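Local atomic coordinates of 2-aminomuconate 6-semialdehyde dehydrogenase (Burkholderia cenocepacia, PDB entry 4U3W), a protein that probably oxidises 2-aminomuconate 6-semialdehyde to 2-aminomuconate with a nicotinamide cofactor, as a member of the aldehyde dehydrogenase family. Residues A325-A337 against F380-I394. Sequence-based numbering, arbitrary orientation.
Sequences ALKEQAQALRVGA and FGDARDDGAFVMPTI
Two phenylalanine rings present their edges to successive backbone carbonyls: Phe389 CE1 lies 3.2 Å from Gly336 O, and Phe380 CZ lies 3.6 Å from Val335 O. Each oxygen sits near the plane of its ring. The rings are also set edge-to-face, since Phe380 CZ stands 4.2 Å above the centre of the Phe389 ring. Arg384 CD stands over the centre of a Phe380 face, and the guanidinium beyond it, roughly parallel to the ring but offset, has Phe380 CD1 3.4 Å above its plane. The guanidinium holds Asp382 side-on in a salt bridge, NE to OD1 and NH2 to OD2. Asp382 OD1 is also the acceptor of an Asx turn closed by Arg384 N, so one carboxylate fixes both backbone and side chain. A water accepts from Arg384 NH1 and from Ala337 N, a polar bridge between the segments.

Val335 buries more surface in the contact than any other residue, and its two methyls divide the work. CG1, anti to the backbone N (chi1 175°), reaches Phe389 CD1 at 3.4 Å; CG2 turns to Pro392 CD at 3.7 Å and, in one of two deposited conformers, to the sulfur of Met391. Farther along, Pro392 CG meets Leu333 CD1 at 4.0 Å, and Ile394 CD1 fits against helix 319-331 between Leu326 CD2, 3.7 Å away, and the CA of Lys327. Leu326 and Ile394 also touch Ile416, so the helix packs on the sheet containing strands 393-396 and 413-419, by family resemblance probably in the catalytic domain.

Chemically, then, methyl, proline and ring packing holds the segments, with no direct hydrogen bond between them; water and weakly polar ring-edge contacts with carbonyl oxygens supply the polar component at the Phe380-Phe389 end.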
loop_
_atom_site.group_PDB
_atom_site.type_symbol
_atom_site.label_atom_id
_atom_site.label_comp_id
_atom_site.label_asym_id
_atom_site.label_seq_id
_atom_site.Cartn_x
_atom_site.Cartn_y
_atom_site.Cartn_z
ATOM N N ALA A 325 45.492 -6.668 -8.755
ATOM C CA ALA A 325 44.880 -7.461 -7.667
ATOM C C ALA A 325 43.841 -8.455 -8.160
ATOM O O ALA A 325 43.720 -9.575 -7.652
ATOM C CB ALA A 325 44.217 -6.544 -6.620
ATOM N N LEU A 326 43.044 -8.044 -9.123
ATOM C CA LEU A 326 42.039 -8.977 -9.640
ATOM C C LEU A 326 42.709 -10.145 -10.358
ATOM O O LEU A 326 42.234 -11.299 -10.318
ATOM C CB LEU A 326 41.086 -8.260 -10.588
ATOM C CG LEU A 326 39.818 -9.075 -10.961
ATOM C CD1 LEU A 326 38.817 -9.157 -9.777
ATOM C CD2 LEU A 326 39.169 -8.471 -12.176
ATOM N N LYS A 327 43.794 -9.836 -11.052
ATOM C CA LYS A 327 44.532 -10.865 -11.792
ATOM C C LYS A 327 45.012 -11.952 -10.823
ATOM O O LYS A 327 44.827 -13.146 -11.066
ATOM C CB LYS A 327 45.710 -10.238 -12.560
ATOM C CG LYS A 327 46.627 -11.256 -13.246
ATOM C CD LYS A 327 47.850 -10.577 -13.890
ATOM C CE LYS A 327 48.755 -11.628 -14.531
ATOM N NZ LYS A 327 49.885 -11.033 -15.321
ATOM N N GLU A 328 45.638 -11.528 -9.732
ATOM C CA GLU A 328 46.113 -12.448 -8.699
ATOM C C GLU A 328 44.993 -13.327 -8.092
ATOM O O GLU A 328 45.149 -14.537 -7.944
ATOM C CB GLU A 328 46.858 -11.635 -7.609
ATOM C CG GLU A 328 47.302 -12.418 -6.403
ATOM C CD GLU A 328 48.054 -11.552 -5.394
ATOM O OE1 GLU A 328 48.745 -10.586 -5.808
ATOM O OE2 GLU A 328 47.920 -11.815 -4.180
ATOM N N GLN A 329 43.839 -12.756 -7.767
ATOM C CA GLN A 329 42.743 -13.579 -7.249
ATOM C C GLN A 329 42.145 -14.518 -8.306
ATOM O O GLN A 329 41.683 -15.643 -7.995
ATOM C CB GLN A 329 41.634 -12.670 -6.670
ATOM C CG GLN A 329 42.137 -11.835 -5.432
ATOM C CD GLN A 329 40.994 -11.184 -4.649
ATOM O OE1 GLN A 329 39.831 -11.518 -4.832
ATOM N NE2 GLN A 329 41.339 -10.210 -3.775
ATOM N N ALA A 330 42.073 -14.028 -9.534
ATOM C CA ALA A 330 41.534 -14.854 -10.635
ATOM C C ALA A 330 42.453 -16.059 -10.902
ATOM O O ALA A 330 41.989 -17.161 -11.152
ATOM C CB ALA A 330 41.371 -14.003 -11.907
ATOM N N GLN A 331 43.766 -15.836 -10.833
ATOM C CA GLN A 331 44.708 -16.943 -11.001
ATOM C C GLN A 331 44.728 -17.887 -9.772
ATOM O O GLN A 331 45.225 -19.019 -9.862
ATOM C CB GLN A 331 46.091 -16.409 -11.318
ATOM C CG GLN A 331 46.145 -15.727 -12.686
ATOM C CD GLN A 331 47.530 -15.216 -13.046
ATOM O OE1 GLN A 331 48.420 -15.067 -12.181
ATOM N NE2 GLN A 331 47.718 -14.916 -14.323
ATOM N N ALA A 332 44.168 -17.456 -8.640
ATOM C CA ALA A 332 44.045 -18.369 -7.508
ATOM C C ALA A 332 42.765 -19.232 -7.590
ATOM O O ALA A 332 42.583 -20.165 -6.828
ATOM C CB ALA A 332 44.095 -17.586 -6.168
ATOM N N LEU A 333 41.867 -18.949 -8.521
ATOM C CA LEU A 333 40.738 -19.857 -8.717
ATOM C C LEU A 333 41.275 -21.223 -9.208
ATOM O O LEU A 333 42.330 -21.299 -9.845
ATOM C CB LEU A 333 39.742 -19.278 -9.710
ATOM C CG LEU A 333 39.080 -18.020 -9.146
ATOM C CD1 LEU A 333 38.281 -17.416 -10.277
ATOM C CD2 LEU A 333 38.181 -18.361 -7.937
ATOM N N ARG A 334 40.567 -22.288 -8.856
ATOM C CA ARG A 334 40.939 -23.658 -9.243
ATOM C C ARG A 334 39.853 -24.214 -10.127
ATOM O O ARG A 334 38.750 -24.437 -9.656
ATOM C CB ARG A 334 41.102 -24.543 -8.001
ATOM C CG ARG A 334 42.391 -24.124 -7.192
ATOM C CD ARG A 334 43.658 -24.301 -8.053
ATOM N NE ARG A 334 44.840 -23.640 -7.491
ATOM C CZ ARG A 334 45.487 -22.616 -8.053
ATOM N NH1 ARG A 334 45.066 -22.120 -9.215
ATOM N NH2 ARG A 334 46.561 -22.091 -7.449
ATOM N N VAL A 335 40.156 -24.378 -11.407
ATOM C CA VAL A 335 39.157 -24.803 -12.400
ATOM C C VAL A 335 39.167 -26.331 -12.509
ATOM O O VAL A 335 40.197 -26.922 -12.786
ATOM C CB VAL A 335 39.462 -24.149 -13.798
ATOM C CG1 VAL A 335 38.491 -24.672 -14.921
ATOM C CG2 VAL A 335 39.439 -22.619 -13.693
ATOM N N GLY A 336 38.042 -26.992 -12.282
ATOM C CA GLY A 336 38.040 -28.441 -12.354
ATOM C C GLY A 336 36.716 -29.081 -11.982
ATOM O O GLY A 336 35.679 -28.429 -12.002
ATOM N N ALA A 337 36.765 -30.371 -11.666
ATOM C CA ALA A 337 35.595 -31.217 -11.430
ATOM C C ALA A 337 35.028 -31.005 -10.020
ATOM O O ALA A 337 35.778 -30.805 -9.085
ATOM C CB ALA A 337 35.965 -32.684 -11.638
ATOM N N PHE A 380 44.209 -30.689 -19.174
ATOM C CA PHE A 380 44.280 -31.633 -18.044
ATOM C C PHE A 380 45.010 -32.939 -18.360
ATOM O O PHE A 380 45.592 -33.542 -17.481
ATOM C CB PHE A 380 42.869 -32.021 -17.554
ATOM C CG PHE A 380 42.073 -30.871 -16.959
ATOM C CD1 PHE A 380 42.393 -30.388 -15.714
ATOM C CD2 PHE A 380 40.962 -30.361 -17.618
ATOM C CE1 PHE A 380 41.660 -29.340 -15.125
ATOM C CE2 PHE A 380 40.193 -29.338 -17.040
ATOM C CZ PHE A 380 40.517 -28.849 -15.807
ATOM N N GLY A 381 44.887 -33.441 -19.583
ATOM C CA GLY A 381 45.513 -34.715 -19.899
ATOM C C GLY A 381 44.726 -35.927 -19.442
ATOM O O GLY A 381 45.259 -37.027 -19.336
ATOM N N ASP A 382 43.435 -35.749 -19.193
ATOM C CA ASP A 382 42.554 -36.895 -18.944
ATOM C C ASP A 382 41.147 -36.494 -19.445
ATOM O O ASP A 382 41.012 -35.490 -20.152
ATOM C CB ASP A 382 42.538 -37.296 -17.442
ATOM C CG ASP A 382 42.166 -36.142 -16.504
ATOM O OD1 ASP A 382 41.328 -35.278 -16.867
ATOM O OD2 ASP A 382 42.723 -36.067 -15.362
ATOM N N ALA A 383 40.125 -37.245 -19.047
ATOM C CA ALA A 383 38.783 -37.057 -19.617
ATOM C C ALA A 383 38.164 -35.681 -19.294
ATOM O O ALA A 383 37.229 -35.297 -19.946
ATOM C CB ALA A 383 37.852 -38.197 -19.167
ATOM N N ARG A 384 38.683 -34.937 -18.314
ATOM C CA ARG A 384 38.186 -33.593 -18.085
ATOM C C ARG A 384 38.390 -32.726 -19.358
ATOM O O ARG A 384 37.702 -31.703 -19.553
ATOM C CB ARG A 384 38.884 -32.961 -16.867
ATOM C CG ARG A 384 38.469 -33.603 -15.516
ATOM C CD ARG A 384 39.363 -33.074 -14.383
ATOM N NE ARG A 384 40.759 -33.505 -14.569
ATOM C CZ ARG A 384 41.766 -33.122 -13.776
ATOM N NH1 ARG A 384 41.544 -32.336 -12.729
ATOM N NH2 ARG A 384 43.005 -33.535 -14.044
ATOM N N ASP A 385 39.340 -33.129 -20.220
ATOM C CA ASP A 385 39.546 -32.407 -21.450
ATOM C C ASP A 385 38.399 -32.665 -22.410
ATOM O O ASP A 385 38.327 -32.003 -23.429
ATOM C CB ASP A 385 40.878 -32.793 -22.160
ATOM C CG ASP A 385 42.101 -32.268 -21.434
ATOM O OD1 ASP A 385 41.980 -31.237 -20.752
ATOM O OD2 ASP A 385 43.203 -32.865 -21.587
ATOM N N ASP A 386 37.591 -33.694 -22.155
ATOM C CA ASP A 386 36.437 -33.983 -23.017
ATOM C C ASP A 386 35.206 -33.173 -22.580
ATOM O O ASP A 386 34.149 -33.231 -23.244
ATOM C CB ASP A 386 36.097 -35.461 -23.003
ATOM C CG ASP A 386 37.229 -36.310 -23.624
ATOM O OD1 ASP A 386 38.056 -35.746 -24.376
ATOM O OD2 ASP A 386 37.258 -37.521 -23.368
ATOM N N GLY A 387 35.358 -32.451 -21.488
ATOM C CA GLY A 387 34.338 -31.527 -20.981
ATOM C C GLY A 387 34.465 -30.132 -21.596
ATOM O O GLY A 387 34.997 -29.955 -22.728
ATOM N N ALA A 388 33.969 -29.128 -20.871
ATOM C CA ALA A 388 33.772 -27.819 -21.496
ATOM C C ALA A 388 34.402 -26.732 -20.692
ATOM O O ALA A 388 33.791 -25.669 -20.500
ATOM C CB ALA A 388 32.237 -27.523 -21.695
ATOM N N PHE A 389 35.626 -26.970 -20.198
ATOM C CA PHE A 389 36.271 -25.971 -19.329
ATOM C C PHE A 389 36.914 -24.813 -20.073
ATOM O O PHE A 389 37.504 -24.999 -21.137
ATOM C CB PHE A 389 37.368 -26.621 -18.451
ATOM C CG PHE A 389 36.834 -27.568 -17.420
ATOM C CD1 PHE A 389 36.474 -27.094 -16.156
ATOM C CD2 PHE A 389 36.661 -28.918 -17.724
ATOM C CE1 PHE A 389 36.005 -27.946 -15.175
ATOM C CE2 PHE A 389 36.160 -29.794 -16.753
ATOM C CZ PHE A 389 35.820 -29.297 -15.471
ATOM N N VAL A 390 36.826 -23.625 -19.485
ATOM C CA VAL A 390 37.659 -22.511 -19.954
ATOM C C VAL A 390 38.133 -21.728 -18.760
ATOM O O VAL A 390 37.543 -21.798 -17.674
ATOM C CB VAL A 390 36.946 -21.530 -20.909
ATOM C CG1 VAL A 390 36.414 -22.248 -22.168
ATOM C CG2 VAL A 390 35.814 -20.829 -20.183
ATOM N N MET A 391 39.253 -21.015 -18.946
ATOM C CA MET A 391 39.881 -20.301 -17.815
ATOM C C MET A 391 39.233 -18.931 -17.584
ATOM O O MET A 391 38.779 -18.281 -18.534
ATOM C CB MET A 391 41.413 -20.119 -18.033
ATOM C CG MET A 391 42.256 -21.413 -18.066
ATOM S SD MET A 391 41.992 -22.571 -16.703
ATOM C CE MET A 391 42.955 -21.830 -15.409
ATOM N N PRO A 392 39.209 -18.479 -16.308
ATOM C CA PRO A 392 38.814 -17.096 -16.006
ATOM C C PRO A 392 39.635 -16.107 -16.826
ATOM O O PRO A 392 40.842 -16.237 -16.861
ATOM C CB PRO A 392 39.167 -16.916 -14.507
ATOM C CG PRO A 392 39.479 -18.266 -13.969
ATOM C CD PRO A 392 39.772 -19.188 -15.141
ATOM N N THR A 393 38.999 -15.120 -17.445
ATOM C CA THR A 393 39.704 -14.253 -18.390
ATOM C C THR A 393 39.457 -12.781 -18.069
ATOM O O THR A 393 38.356 -12.415 -17.709
ATOM C CB THR A 393 39.267 -14.593 -19.842
ATOM O OG1 THR A 393 39.581 -15.965 -20.089
ATOM C CG2 THR A 393 39.941 -13.721 -20.878
ATOM N N ILE A 394 40.514 -11.969 -18.127
ATOM C CA ILE A 394 40.426 -10.524 -17.940
ATOM C C ILE A 394 41.054 -9.832 -19.160
ATOM O O ILE A 394 42.154 -10.179 -19.561
ATOM C CB ILE A 394 41.180 -10.083 -16.644
ATOM C CG1 ILE A 394 40.580 -10.718 -15.376
ATOM C CG2 ILE A 394 41.261 -8.557 -16.509
ATOM C CD1 ILE A 394 41.565 -10.530 -14.157
HETATM O O HOH W 1 39.374 -31.435 -11.116
#